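Eukaryotic translation initiation factor 2A (Schizosaccharomyces pombe, PDB 3WJ9) probably directs binding of the initiator methionyl-tRNA to 40S ribosomal subunits, in a codon-dependent manner, during early protein synthesis on a small set of mRNAs. Local coordinates at residues A[182-187]-A[193-198]; A[313-318]-A[322-327]; A[334-339]-A[366-371]. One frame throughout, in Å; residues are numbered along the deposited sequence.

Contact 1: A[182-187]-A[193-198]; sequences AVFIPE and ASVRTY
Ile-185 and Ala-193 bury more surface than any other residues here. Chi1 of Ile-185 (-55°) sets CG1 beside the backbone N, and chi2 near 96° then turns CD1 over to Ser-194, 3.5 Å from Ser-194 O and 3.8 Å from Ser-194 CB. The bends at chi2 and chi3 of Arg-196 fold its guanidinium back, and NH2 comes within 4.1 Å of Ile-185 CD1. The backbones beneath them are bonded in both directions: Ile-185 N reaches Ser-194 O at 2.8 Å, and Ser-194 N returns to Ile-185 O at 3.0 Å. Strands 180-185 and 193-199 thus form a beta hairpin, the two middle strands of a four-stranded antiparallel blade of the beta-propeller. Val-183 and Arg-196 make the next hydrogen-bonded pair, also with two bonds. The methyl CB of Ala-193 points at strand 180-185, 3.2 Å from Ile-185 O, and touches CZ of the Phe-184 ring at 3.5 Å on the face carrying Phe-184 and Val-195. That ring has CG anti to the backbone N (chi1 176°), and its CD1 edge takes CG2 of Val-195 nearly in plane at 3.5 Å. Phe-220 of strand 220-222 packs on Ala-182, Phe-184 and Val-195, whereas the hydroxyl of Ser-194 turns to Lys-210 O on the next strand.

Contact 2: A[313-318]-A[322-327]; sequences NTLIFS and RYILLA
Strands 314-317 and 323-327 run antiparallel, their axes approaching to 4.6 Å, and a classic beta bulge opens the ladder where Asn-313 and Thr-314 both face Ala-327. Asn-313 N gives Ala-327 O a bond of 2.9 Å, while that from Thr-314 N is weak. Above the amide plane of Asn-313, OD1 takes the Thr-314 hydroxyl OG1 at 2.7 Å, and ND2 holds Phe-329 O. With an alanine in place of Asn-313, the Thr-314 hydroxyl and Phe-329 O would probably lose these mates, leaving the hydroxyl freer to turn. On one face, Ile-316 and Leu-325 lie side by side, CB to CB 4.0 Å. On the other, Phe-317 and Ile-324 do likewise, with CE2 of the ring 3.7 Å from Ile-324 CD1, and Leu-315 CD1 slants across to Ile-324 CG2 at 3.6 Å. Chi1 of 62° puts Ser-318 OG between backbone N and carbonyl carbon, where it accepts Tyr-323 N at 2.6 Å and bonds Asn-320. This hairpin of the third WD repeat is wedged between blades: Ile-296 of strand 292-297 covers Phe-317 and Ile-324, and Phe-361 of strand 358-361 covers Ile-316 and Leu-325.

Contact 3: A[334-339]-A[366-371]; sequences GSIDIF and QFLLTA
Ile-336 and Thr-370 reach toward each other tip to tip, methyl CD1 of the isoleucine meeting methyl CG2 of the threonine at 3.7 Å. One inward-facing position along, Ile-338 and Leu-368 meet in the same head-on way, with Ile-338 CD1 4.0 Å from Leu-368 CD2. That leucine methyl is shared, since CG2 of Ile-336 approaches it at 4.3 Å from the neighbouring position. Both isoleucines carry CG1 anti to the carbonyl carbon and continue it in an extended chain (chi2 -178° in Ile-336), which brings CD1 to the forward end of the side chain. In Thr-370 the branches are sorted by chi1, 62°: OG1 stands between the backbone N and the carbonyl carbon, and CG2 lies anti to the carbonyl carbon, beside the backbone N, facing Ile-336. The hydroxyl turns to NE1 of Trp-386 instead, so the polar end of Thr-370 is satisfied within its own blade.

These are side chains of two sheets packed face to face, not of one sheet. Strands 335-340 and 367-372 run nearly antiparallel, yet the axes of their segments stay 11.1 Å apart, and only alternate residues point inward. Strand 335-340 belongs to the third WD repeat and strand 367-372 to the fourth, so this is the interface of successive propeller blades. Leu-325 touches both Ile-336 and Leu-368, and Cys-359 touches Ile-336, Leu-368 and Thr-370.

Chemically, every touch between the two segments is carbon on carbon, and no hydrogen bond crosses. Such a seam has no directional bond to fix its register, and between these two segments cohesion probably comes from burying methyl groups.

Overall arrangement
Contacts 1, 2 and 3 follow one another along an all-beta chain built as a propeller of antiparallel four-stranded sheets. Contact 1 ties the two middle strands of one blade; its centre is about 30 Å from that of contact 2 and about 36 Å from that of contact 3, which lies on the opposite side of the molecule's centre. Contacts 2 and 3 are neighbours, about 8 Å between centres, because strands 323-327 and 335-340 adjoin in one sheet, with Ile-324 O probably hydrogen-bonded to Phe-339 N. Contact 2 pairs the first two strands of the blade that contact 3 packs against the next. Hairpin pairing within blades and apolar packing between them together form the propeller part of this longer initiation factor.

Contact 1: A[182-187]-A[193-198]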
ATOM      1  N   ALA A 182      11.895 -11.497   3.266  1.00 59.17           N
ATOM      2  CA  ALA A 182      11.707 -11.550   4.713  1.00 52.68           C
ATOM      3  C   ALA A 182      10.480 -12.400   5.026  1.00 56.52           C
ATOM      4  O   ALA A 182       9.420 -12.198   4.434  1.00 62.12           O
ATOM      5  CB  ALA A 182      11.554 -10.158   5.283  1.00 57.43           C
ATOM      6  N   VAL A 183      10.625 -13.352   5.946  1.00 61.68           N
ATOM      7  CA  VAL A 183       9.588 -14.356   6.195  1.00 67.34           C
ATOM      8  C   VAL A 183       9.288 -14.504   7.699  1.00 60.92           C
ATOM      9  O   VAL A 183      10.100 -14.110   8.535  1.00 62.56           O
ATOM     10  CB  VAL A 183      10.005 -15.729   5.603  1.00 78.28           C
ATOM     11  CG1 VAL A 183       8.816 -16.655   5.484  1.00 77.85           C
ATOM     12  CG2 VAL A 183      10.651 -15.551   4.233  1.00 95.64           C
ATOM     13  N   PHE A 184       8.126 -15.062   8.039  1.00 61.22           N
ATOM     14  CA  PHE A 184       7.715 -15.213   9.439  1.00 69.04           C
ATOM     15  C   PHE A 184       7.059 -16.566   9.737  1.00 83.15           C
ATOM     16  O   PHE A 184       6.319 -17.105   8.916  1.00 73.71           O
ATOM     17  CB  PHE A 184       6.759 -14.080   9.825  1.00 81.07           C
ATOM     18  CG  PHE A 184       6.210 -14.193  11.222  1.00 82.49           C
ATOM     19  CD1 PHE A 184       6.977 -13.825  12.312  1.00 78.58           C
ATOM     20  CD2 PHE A 184       4.924 -14.653  11.440  1.00 85.21           C
ATOM     21  CE1 PHE A 184       6.478 -13.922  13.595  1.00 81.98           C
ATOM     22  CE2 PHE A 184       4.418 -14.751  12.723  1.00 88.60           C
ATOM     23  CZ  PHE A 184       5.195 -14.385  13.801  1.00 91.06           C
ATOM     24  N   ILE A 185       7.328 -17.096  10.929  1.00 90.92           N
ATOM     25  CA  ILE A 185       6.793 -18.387  11.365  1.00 83.93           C
ATOM     26  C   ILE A 185       5.979 -18.230  12.649  1.00 84.46           C
ATOM     27  O   ILE A 185       6.510 -17.790  13.662  1.00 71.47           O
ATOM     28  CB  ILE A 185       7.925 -19.417  11.608  1.00 75.28           C
ATOM     29  CG1 ILE A 185       8.811 -19.556  10.366  1.00 77.63           C
ATOM     30  CG2 ILE A 185       7.358 -20.763  12.044  1.00 68.89           C
ATOM     31  CD1 ILE A 185      10.069 -18.709  10.411  1.00 68.48           C
ATOM     32  N   PRO A 186       4.689 -18.603  12.613  1.00 96.46           N
ATOM     33  CA  PRO A 186       3.801 -18.383  13.759  1.00 99.02           C
ATOM     34  C   PRO A 186       4.117 -19.316  14.925  1.00 94.27           C
ATOM     35  O   PRO A 186       4.705 -20.376  14.720  1.00 88.59           O
ATOM     36  CB  PRO A 186       2.415 -18.675  13.182  1.00 93.20           C
ATOM     37  CG  PRO A 186       2.673 -19.691  12.131  1.00102.54           C
ATOM     38  CD  PRO A 186       4.016 -19.345  11.534  1.00101.97           C
ATOM     39  N   GLU A 187       3.721 -18.915  16.130  1.00 86.16           N
ATOM     40  CA  GLU A 187       4.022 -19.663  17.349  1.00 73.71           C
ATOM     41  C   GLU A 187       3.344 -21.028  17.390  1.00 87.19           C
ATOM     42  O   GLU A 187       2.146 -21.143  17.138  1.00 88.60           O
ATOM     43  CB  GLU A 187       3.608 -18.854  18.582  1.00 71.24           C
ATOM     44  CG  GLU A 187       3.653 -19.641  19.886  1.00 77.84           C
ATOM     45  CD  GLU A 187       2.733 -19.070  20.950  1.00 79.72           C
ATOM     46  OE1 GLU A 187       3.175 -18.190  21.718  1.00 79.95           O
ATOM     47  OE2 GLU A 187       1.564 -19.502  21.012  1.00 79.50           O
ATOM     48  N   ALA A 193       7.597 -17.801  18.006  1.00 78.60           N
ATOM     49  CA  ALA A 193       7.553 -17.381  16.614  1.00 78.09           C
ATOM     50  C   ALA A 193       8.947 -16.995  16.142  1.00 77.13           C
ATOM     51  O   ALA A 193       9.836 -16.752  16.956  1.00 78.48           O
ATOM     52  CB  ALA A 193       6.591 -16.229  16.435  1.00 79.28           C
ATOM     53  N   SER A 194       9.137 -16.939  14.828  1.00 68.96           N
ATOM     54  CA  SER A 194      10.446 -16.614  14.274  1.00 75.03           C
ATOM     55  C   SER A 194      10.359 -15.743  13.022  1.00 81.38           C
ATOM     56  O   SER A 194       9.384 -15.802  12.274  1.00 86.50           O
ATOM     57  CB  SER A 194      11.218 -17.897  13.958  1.00 82.66           C
ATOM     58  OG  SER A 194      12.502 -17.600  13.437  1.00 91.56           O
ATOM     59  N   VAL A 195      11.396 -14.937  12.813  1.00 80.70           N
ATOM     60  CA  VAL A 195      11.514 -14.079  11.640  1.00 72.77           C
ATOM     61  C   VAL A 195      12.833 -14.372  10.926  1.00 78.12           C
ATOM     62  O   VAL A 195      13.863 -14.564  11.569  1.00 73.69           O
ATOM     63  CB  VAL A 195      11.442 -12.582  12.023  1.00 60.64           C
ATOM     64  CG1 VAL A 195      11.787 -11.692  10.838  1.00 50.16           C
ATOM     65  CG2 VAL A 195      10.066 -12.238  12.569  1.00 64.63           C
ATOM     66  N   ARG A 196      12.796 -14.402   9.597  1.00 82.13           N
ATOM     67  CA  ARG A 196      13.952 -14.804   8.800  1.00 86.22           C
ATOM     68  C   ARG A 196      14.148 -13.939   7.552  1.00 81.93           C
ATOM     69  O   ARG A 196      13.182 -13.533   6.909  1.00 79.04           O
ATOM     70  CB  ARG A 196      13.809 -16.273   8.392  1.00 93.73           C
ATOM     71  CG  ARG A 196      15.099 -17.040   8.485  1.00 87.87           C
ATOM     72  CD  ARG A 196      15.301 -17.545   9.884  1.00104.85           C
ATOM     73  NE  ARG A 196      14.368 -18.602  10.242  1.00102.01           N
ATOM     74  CZ  ARG A 196      14.541 -19.871   9.903  1.00103.33           C
ATOM     75  NH1 ARG A 196      15.623 -20.230   9.226  1.00 96.58           N
ATOM     76  NH2 ARG A 196      13.650 -20.784  10.259  1.00 98.05           N
ATOM     77  N   THR A 197      15.401 -13.654   7.206  1.00 79.67           N
ATOM     78  CA  THR A 197      15.684 -12.961   5.950  1.00 62.41           C
ATOM     79  C   THR A 197      16.624 -13.784   5.072  1.00 66.80           C
ATOM     80  O   THR A 197      17.523 -14.463   5.569  1.00 79.95           O
ATOM     81  CB  THR A 197      16.308 -11.569   6.173  1.00 68.07           C
ATOM     82  OG1 THR A 197      17.624 -11.713   6.718  1.00 83.62           O
ATOM     83  CG2 THR A 197      15.452 -10.739   7.123  1.00 58.62           C
ATOM     84  N   TYR A 198      16.402 -13.716   3.763  1.00 69.03           N
ATOM     85  CA  TYR A 198      17.215 -14.440   2.794  1.00 68.53           C
ATOM     86  C   TYR A 198      17.486 -13.595   1.557  1.00 69.73           C
ATOM     87  O   TYR A 198      16.610 -12.865   1.090  1.00 74.11           O
ATOM     88  CB  TYR A 198      16.525 -15.741   2.368  1.00 73.01           C
ATOM     89  CG  TYR A 198      16.605 -16.868   3.371  1.00 91.48           C
ATOM     90  CD1 TYR A 198      15.658 -16.996   4.376  1.00100.99           C
ATOM     91  CD2 TYR A 198      17.606 -17.827   3.289  1.00 79.59           C
ATOM     92  CE1 TYR A 198      15.719 -18.030   5.287  1.00 99.78           C
ATOM     93  CE2 TYR A 198      17.672 -18.868   4.194  1.00 88.24           C
ATOM     94  CZ  TYR A 198      16.728 -18.963   5.194  1.00 96.14           C
ATOM     95  OH  TYR A 198      16.788 -19.996   6.102  1.00 94.32           O
TER

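Contact 2: A[313-318]-A[322-327]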
ATOM      1  N   ASN A 313      -3.541   9.735  15.184  1.00 39.63           N
ATOM      2  CA  ASN A 313      -3.454   8.287  15.036  1.00 36.68           C
ATOM      3  C   ASN A 313      -2.808   7.867  13.720  1.00 39.38           C
ATOM      4  O   ASN A 313      -2.785   6.685  13.382  1.00 50.73           O
ATOM      5  CB  ASN A 313      -4.848   7.657  15.145  1.00 40.83           C
ATOM      6  CG  ASN A 313      -5.831   8.217  14.122  1.00 41.32           C
ATOM      7  OD1 ASN A 313      -5.440   8.788  13.105  1.00 39.24           O
ATOM      8  ND2 ASN A 313      -7.120   8.044  14.392  1.00 40.45           N
ATOM      9  N   THR A 314      -2.300   8.842  12.973  1.00 36.46           N
ATOM     10  CA  THR A 314      -1.818   8.583  11.623  1.00 29.17           C
ATOM     11  C   THR A 314      -0.664   9.503  11.231  1.00 29.15           C
ATOM     12  O   THR A 314      -0.746  10.719  11.395  1.00 33.46           O
ATOM     13  CB  THR A 314      -2.957   8.744  10.595  1.00 35.94           C
ATOM     14  OG1 THR A 314      -4.081   7.946  10.991  1.00 42.02           O
ATOM     15  CG2 THR A 314      -2.497   8.318   9.208  1.00 39.77           C
ATOM     16  N   LEU A 315       0.407   8.909  10.711  1.00 35.64           N
ATOM     17  CA  LEU A 315       1.584   9.660  10.289  1.00 31.57           C
ATOM     18  C   LEU A 315       1.877   9.426   8.810  1.00 37.62           C
ATOM     19  O   LEU A 315       1.792   8.298   8.331  1.00 40.37           O
ATOM     20  CB  LEU A 315       2.798   9.263  11.129  1.00 37.90           C
ATOM     21  CG  LEU A 315       4.108  10.003  10.850  1.00 36.61           C
ATOM     22  CD1 LEU A 315       4.139  11.341  11.568  1.00 34.63           C
ATOM     23  CD2 LEU A 315       5.293   9.151  11.252  1.00 41.75           C
ATOM     24  N   ILE A 316       2.214  10.491   8.086  1.00 45.38           N
ATOM     25  CA  ILE A 316       2.559  10.378   6.668  1.00 38.29           C
ATOM     26  C   ILE A 316       3.740  11.277   6.303  1.00 39.15           C
ATOM     27  O   ILE A 316       3.764  12.456   6.655  1.00 42.45           O
ATOM     28  CB  ILE A 316       1.362  10.739   5.751  1.00 41.40           C
ATOM     29  CG1 ILE A 316       0.140   9.877   6.071  1.00 47.93           C
ATOM     30  CG2 ILE A 316       1.744  10.575   4.287  1.00 46.79           C
ATOM     31  CD1 ILE A 316      -1.103  10.254   5.292  1.00 57.13           C
ATOM     32  N   PHE A 317       4.721  10.717   5.601  1.00 48.22           N
ATOM     33  CA  PHE A 317       5.837  11.502   5.085  1.00 41.64           C
ATOM     34  C   PHE A 317       5.539  11.972   3.664  1.00 39.79           C
ATOM     35  O   PHE A 317       4.921  11.250   2.880  1.00 46.15           O
ATOM     36  CB  PHE A 317       7.136  10.691   5.107  1.00 47.66           C
ATOM     37  CG  PHE A 317       7.710  10.488   6.483  1.00 46.48           C
ATOM     38  CD1 PHE A 317       7.260   9.459   7.292  1.00 43.58           C
ATOM     39  CD2 PHE A 317       8.705  11.323   6.963  1.00 50.61           C
ATOM     40  CE1 PHE A 317       7.790   9.265   8.553  1.00 48.51           C
ATOM     41  CE2 PHE A 317       9.240  11.137   8.225  1.00 39.38           C
ATOM     42  CZ  PHE A 317       8.779  10.107   9.021  1.00 34.08           C
ATOM     43  N   SER A 318       5.969  13.185   3.337  1.00 36.82           N
ATOM     44  CA  SER A 318       5.833  13.701   1.979  1.00 35.07           C
ATOM     45  C   SER A 318       6.791  12.960   1.054  1.00 41.12           C
ATOM     46  O   SER A 318       7.861  12.534   1.487  1.00 55.62           O
ATOM     47  CB  SER A 318       6.108  15.205   1.935  1.00 36.30           C
ATOM     48  OG  SER A 318       7.439  15.492   2.335  1.00 48.81           O
ATOM     49  N   ARG A 322      10.489  15.976   2.763  1.00 50.06           N
ATOM     50  CA  ARG A 322      10.680  17.242   3.459  1.00 47.96           C
ATOM     51  C   ARG A 322       9.608  17.463   4.521  1.00 57.04           C
ATOM     52  O   ARG A 322       9.903  17.911   5.627  1.00 73.25           O
ATOM     53  CB  ARG A 322      10.679  18.414   2.474  1.00 54.65           C
ATOM     54  CG  ARG A 322      10.932  19.759   3.142  1.00 53.06           C
ATOM     55  CD  ARG A 322      10.604  20.928   2.229  1.00 53.45           C
ATOM     56  NE  ARG A 322      10.793  22.208   2.907  1.00 70.83           N
ATOM     57  CZ  ARG A 322      10.409  23.381   2.414  1.00 75.56           C
ATOM     58  NH1 ARG A 322       9.807  23.442   1.235  1.00 87.81           N
ATOM     59  NH2 ARG A 322      10.623  24.493   3.103  1.00 58.68           N
ATOM     60  N   TYR A 323       8.365  17.145   4.176  1.00 51.62           N
ATOM     61  CA  TYR A 323       7.235  17.413   5.059  1.00 47.03           C
ATOM     62  C   TYR A 323       6.763  16.168   5.799  1.00 47.61           C
ATOM     63  O   TYR A 323       6.840  15.055   5.282  1.00 46.78           O
ATOM     64  CB  TYR A 323       6.073  18.007   4.263  1.00 45.26           C
ATOM     65  CG  TYR A 323       6.461  19.200   3.423  1.00 51.40           C
ATOM     66  CD1 TYR A 323       6.850  20.392   4.018  1.00 48.45           C
ATOM     67  CD2 TYR A 323       6.435  19.136   2.037  1.00 58.18           C
ATOM     68  CE1 TYR A 323       7.208  21.484   3.258  1.00 50.10           C
ATOM     69  CE2 TYR A 323       6.789  20.228   1.265  1.00 57.78           C
ATOM     70  CZ  TYR A 323       7.175  21.400   1.883  1.00 56.04           C
ATOM     71  OH  TYR A 323       7.531  22.490   1.125  1.00 77.23           O
ATOM     72  N   ILE A 324       6.273  16.369   7.018  1.00 43.60           N
ATOM     73  CA  ILE A 324       5.733  15.281   7.824  1.00 37.86           C
ATOM     74  C   ILE A 324       4.306  15.602   8.265  1.00 38.17           C
ATOM     75  O   ILE A 324       4.056  16.642   8.873  1.00 42.90           O
ATOM     76  CB  ILE A 324       6.615  15.003   9.061  1.00 49.83           C
ATOM     77  CG1 ILE A 324       8.068  14.767   8.638  1.00 57.85           C
ATOM     78  CG2 ILE A 324       6.087  13.810   9.834  1.00 43.56           C
ATOM     79  CD1 ILE A 324       9.012  14.499   9.793  1.00 66.02           C
ATOM     80  N   LEU A 325       3.375  14.706   7.947  1.00 37.87           N
ATOM     81  CA  LEU A 325       1.963  14.920   8.248  1.00 36.95           C
ATOM     82  C   LEU A 325       1.549  14.170   9.510  1.00 36.63           C
ATOM     83  O   LEU A 325       2.014  13.059   9.763  1.00 54.50           O
ATOM     84  CB  LEU A 325       1.099  14.488   7.056  1.00 45.81           C
ATOM     85  CG  LEU A 325      -0.411  14.752   7.071  1.00 32.95           C
ATOM     86  CD1 LEU A 325      -0.898  15.011   5.659  1.00 54.22           C
ATOM     87  CD2 LEU A 325      -1.173  13.580   7.672  1.00 36.40           C
ATOM     88  N   LEU A 326       0.675  14.782  10.303  1.00 41.62           N
ATOM     89  CA  LEU A 326       0.177  14.144  11.514  1.00 44.95           C
ATOM     90  C   LEU A 326      -1.317  14.408  11.664  1.00 39.08           C
ATOM     91  O   LEU A 326      -1.739  15.547  11.859  1.00 43.62           O
ATOM     92  CB  LEU A 326       0.944  14.644  12.740  1.00 36.47           C
ATOM     93  CG  LEU A 326       0.709  13.865  14.034  1.00 44.22           C
ATOM     94  CD1 LEU A 326       1.054  12.398  13.849  1.00 49.53           C
ATOM     95  CD2 LEU A 326       1.503  14.462  15.184  1.00 48.59           C
ATOM     96  N   ALA A 327      -2.117  13.351  11.567  1.00 37.50           N
ATOM     97  CA  ALA A 327      -3.565  13.506  11.519  1.00 31.33           C
ATOM     98  C   ALA A 327      -4.303  12.542  12.439  1.00 47.31           C
ATOM     99  O   ALA A 327      -3.714  11.622  13.003  1.00 59.64           O
ATOM    100  CB  ALA A 327      -4.053  13.334  10.090  1.00 40.31           C
TER

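Contact 3: A[334-339]-A[366-371]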
ATOM      1  N   GLY A 334     -11.368  15.455  13.068  1.00 60.87           N
ATOM      2  CA  GLY A 334     -10.090  15.003  12.555  1.00 62.56           C
ATOM      3  C   GLY A 334      -9.259  16.118  11.953  1.00 55.66           C
ATOM      4  O   GLY A 334      -9.448  16.490  10.798  1.00 59.77           O
ATOM      5  N   SER A 335      -8.332  16.651  12.740  1.00 45.35           N
ATOM      6  CA  SER A 335      -7.464  17.727  12.274  1.00 46.01           C
ATOM      7  C   SER A 335      -6.239  17.179  11.552  1.00 45.59           C
ATOM      8  O   SER A 335      -6.013  15.970  11.524  1.00 49.17           O
ATOM      9  CB  SER A 335      -7.033  18.611  13.445  1.00 47.13           C
ATOM     10  OG  SER A 335      -8.154  19.219  14.061  1.00 63.85           O
ATOM     11  N   ILE A 336      -5.459  18.079  10.959  1.00 48.90           N
ATOM     12  CA  ILE A 336      -4.231  17.704  10.262  1.00 38.71           C
ATOM     13  C   ILE A 336      -3.125  18.725  10.526  1.00 33.13           C
ATOM     14  O   ILE A 336      -3.343  19.932  10.403  1.00 54.06           O
ATOM     15  CB  ILE A 336      -4.448  17.583   8.734  1.00 36.44           C
ATOM     16  CG1 ILE A 336      -5.418  16.446   8.403  1.00 39.18           C
ATOM     17  CG2 ILE A 336      -3.122  17.360   8.018  1.00 41.10           C
ATOM     18  CD1 ILE A 336      -5.631  16.238   6.921  1.00 31.44           C
ATOM     19  N   ASP A 337      -1.944  18.237  10.895  1.00 33.29           N
ATOM     20  CA  ASP A 337      -0.777  19.091  11.084  1.00 40.24           C
ATOM     21  C   ASP A 337       0.333  18.686  10.120  1.00 44.32           C
ATOM     22  O   ASP A 337       0.486  17.507   9.805  1.00 41.91           O
ATOM     23  CB  ASP A 337      -0.278  19.015  12.529  1.00 48.30           C
ATOM     24  CG  ASP A 337      -1.268  19.589  13.520  1.00 59.98           C
ATOM     25  OD1 ASP A 337      -2.157  20.353  13.094  1.00 65.49           O
ATOM     26  OD2 ASP A 337      -1.155  19.281  14.727  1.00 59.60           O
ATOM     27  N   ILE A 338       1.103  19.663   9.647  1.00 40.76           N
ATOM     28  CA  ILE A 338       2.221  19.380   8.749  1.00 44.61           C
ATOM     29  C   ILE A 338       3.520  19.991   9.274  1.00 46.70           C
ATOM     30  O   ILE A 338       3.619  21.202   9.469  1.00 50.76           O
ATOM     31  CB  ILE A 338       1.950  19.894   7.321  1.00 46.29           C
ATOM     32  CG1 ILE A 338       0.770  19.142   6.703  1.00 45.65           C
ATOM     33  CG2 ILE A 338       3.186  19.729   6.452  1.00 44.01           C
ATOM     34  CD1 ILE A 338       0.474  19.532   5.274  1.00 56.42           C
ATOM     35  N   PHE A 339       4.511  19.132   9.497  1.00 48.68           N
ATOM     36  CA  PHE A 339       5.790  19.546  10.063  1.00 46.18           C
ATOM     37  C   PHE A 339       6.909  19.459   9.028  1.00 52.56           C
ATOM     38  O   PHE A 339       6.776  18.772   8.015  1.00 58.49           O
ATOM     39  CB  PHE A 339       6.125  18.695  11.289  1.00 49.93           C
ATOM     40  CG  PHE A 339       5.085  18.761  12.375  1.00 52.39           C
ATOM     41  CD1 PHE A 339       3.974  17.934  12.348  1.00 42.51           C
ATOM     42  CD2 PHE A 339       5.219  19.659  13.420  1.00 55.31           C
ATOM     43  CE1 PHE A 339       3.018  18.000  13.344  1.00 41.84           C
ATOM     44  CE2 PHE A 339       4.268  19.730  14.417  1.00 53.49           C
ATOM     45  CZ  PHE A 339       3.167  18.900  14.380  1.00 44.19           C
ATOM     46  N   GLN A 366       3.583  19.118  -2.938  1.00 44.30           N
ATOM     47  CA  GLN A 366       3.184  20.511  -2.789  1.00 42.76           C
ATOM     48  C   GLN A 366       1.716  20.652  -2.428  1.00 47.67           C
ATOM     49  O   GLN A 366       1.316  21.635  -1.806  1.00 46.08           O
ATOM     50  CB  GLN A 366       3.481  21.291  -4.068  1.00 41.40           C
ATOM     51  CG  GLN A 366       4.950  21.282  -4.447  1.00 47.51           C
ATOM     52  CD  GLN A 366       5.846  21.632  -3.275  1.00 44.34           C
ATOM     53  OE1 GLN A 366       5.594  22.596  -2.551  1.00 51.52           O
ATOM     54  NE2 GLN A 366       6.894  20.843  -3.077  1.00 52.53           N
ATOM     55  N   PHE A 367       0.909  19.674  -2.818  1.00 42.89           N
ATOM     56  CA  PHE A 367      -0.512  19.730  -2.513  1.00 32.61           C
ATOM     57  C   PHE A 367      -0.901  18.610  -1.557  1.00 33.45           C
ATOM     58  O   PHE A 367      -0.075  17.765  -1.202  1.00 42.27           O
ATOM     59  CB  PHE A 367      -1.345  19.654  -3.794  1.00 42.56           C
ATOM     60  CG  PHE A 367      -0.948  20.661  -4.842  1.00 48.83           C
ATOM     61  CD1 PHE A 367      -0.450  21.906  -4.485  1.00 52.55           C
ATOM     62  CD2 PHE A 367      -1.084  20.364  -6.186  1.00 60.42           C
ATOM     63  CE1 PHE A 367      -0.094  22.830  -5.449  1.00 59.89           C
ATOM     64  CE2 PHE A 367      -0.729  21.282  -7.153  1.00 74.92           C
ATOM     65  CZ  PHE A 367      -0.234  22.516  -6.785  1.00 85.17           C
ATOM     66  N   LEU A 368      -2.161  18.613  -1.138  1.00 36.58           N
ATOM     67  CA  LEU A 368      -2.650  17.617  -0.200  1.00 29.90           C
ATOM     68  C   LEU A 368      -4.111  17.303  -0.480  1.00 34.03           C
ATOM     69  O   LEU A 368      -4.945  18.204  -0.536  1.00 52.09           O
ATOM     70  CB  LEU A 368      -2.475  18.107   1.239  1.00 27.59           C
ATOM     71  CG  LEU A 368      -2.861  17.127   2.345  1.00 43.47           C
ATOM     72  CD1 LEU A 368      -1.962  15.905   2.278  1.00 62.79           C
ATOM     73  CD2 LEU A 368      -2.759  17.790   3.710  1.00 47.41           C
ATOM     74  N   LEU A 369      -4.414  16.024  -0.664  1.00 31.66           N
ATOM     75  CA  LEU A 369      -5.788  15.596  -0.894  1.00 28.94           C
ATOM     76  C   LEU A 369      -6.364  15.014   0.391  1.00 28.77           C
ATOM     77  O   LEU A 369      -5.671  14.315   1.129  1.00 46.42           O
ATOM     78  CB  LEU A 369      -5.853  14.569  -2.033  1.00 39.28           C
ATOM     79  CG  LEU A 369      -7.210  14.205  -2.653  1.00 35.53           C
ATOM     80  CD1 LEU A 369      -7.019  13.696  -4.073  1.00 36.50           C
ATOM     81  CD2 LEU A 369      -7.955  13.164  -1.829  1.00 38.11           C
ATOM     82  N   THR A 370      -7.625  15.329   0.667  1.00 35.23           N
ATOM     83  CA  THR A 370      -8.358  14.680   1.745  1.00 26.00           C
ATOM     84  C   THR A 370      -9.724  14.266   1.219  1.00 33.61           C
ATOM     85  O   THR A 370     -10.257  14.892   0.304  1.00 40.98           O
ATOM     86  CB  THR A 370      -8.527  15.594   2.981  1.00 26.85           C
ATOM     87  OG1 THR A 370      -9.288  16.756   2.632  1.00 39.96           O
ATOM     88  CG2 THR A 370      -7.174  16.020   3.535  1.00 20.47           C
ATOM     89  N   ALA A 371     -10.283  13.203   1.784  1.00 35.23           N
ATOM     90  CA  ALA A 371     -11.595  12.732   1.365  1.00 32.87           C
ATOM     91  C   ALA A 371     -12.349  12.101   2.523  1.00 37.28           C
ATOM     92  O   ALA A 371     -11.764  11.748   3.546  1.00 40.88           O
ATOM     93  CB  ALA A 371     -11.465  11.737   0.216  1.00 28.79           C
TER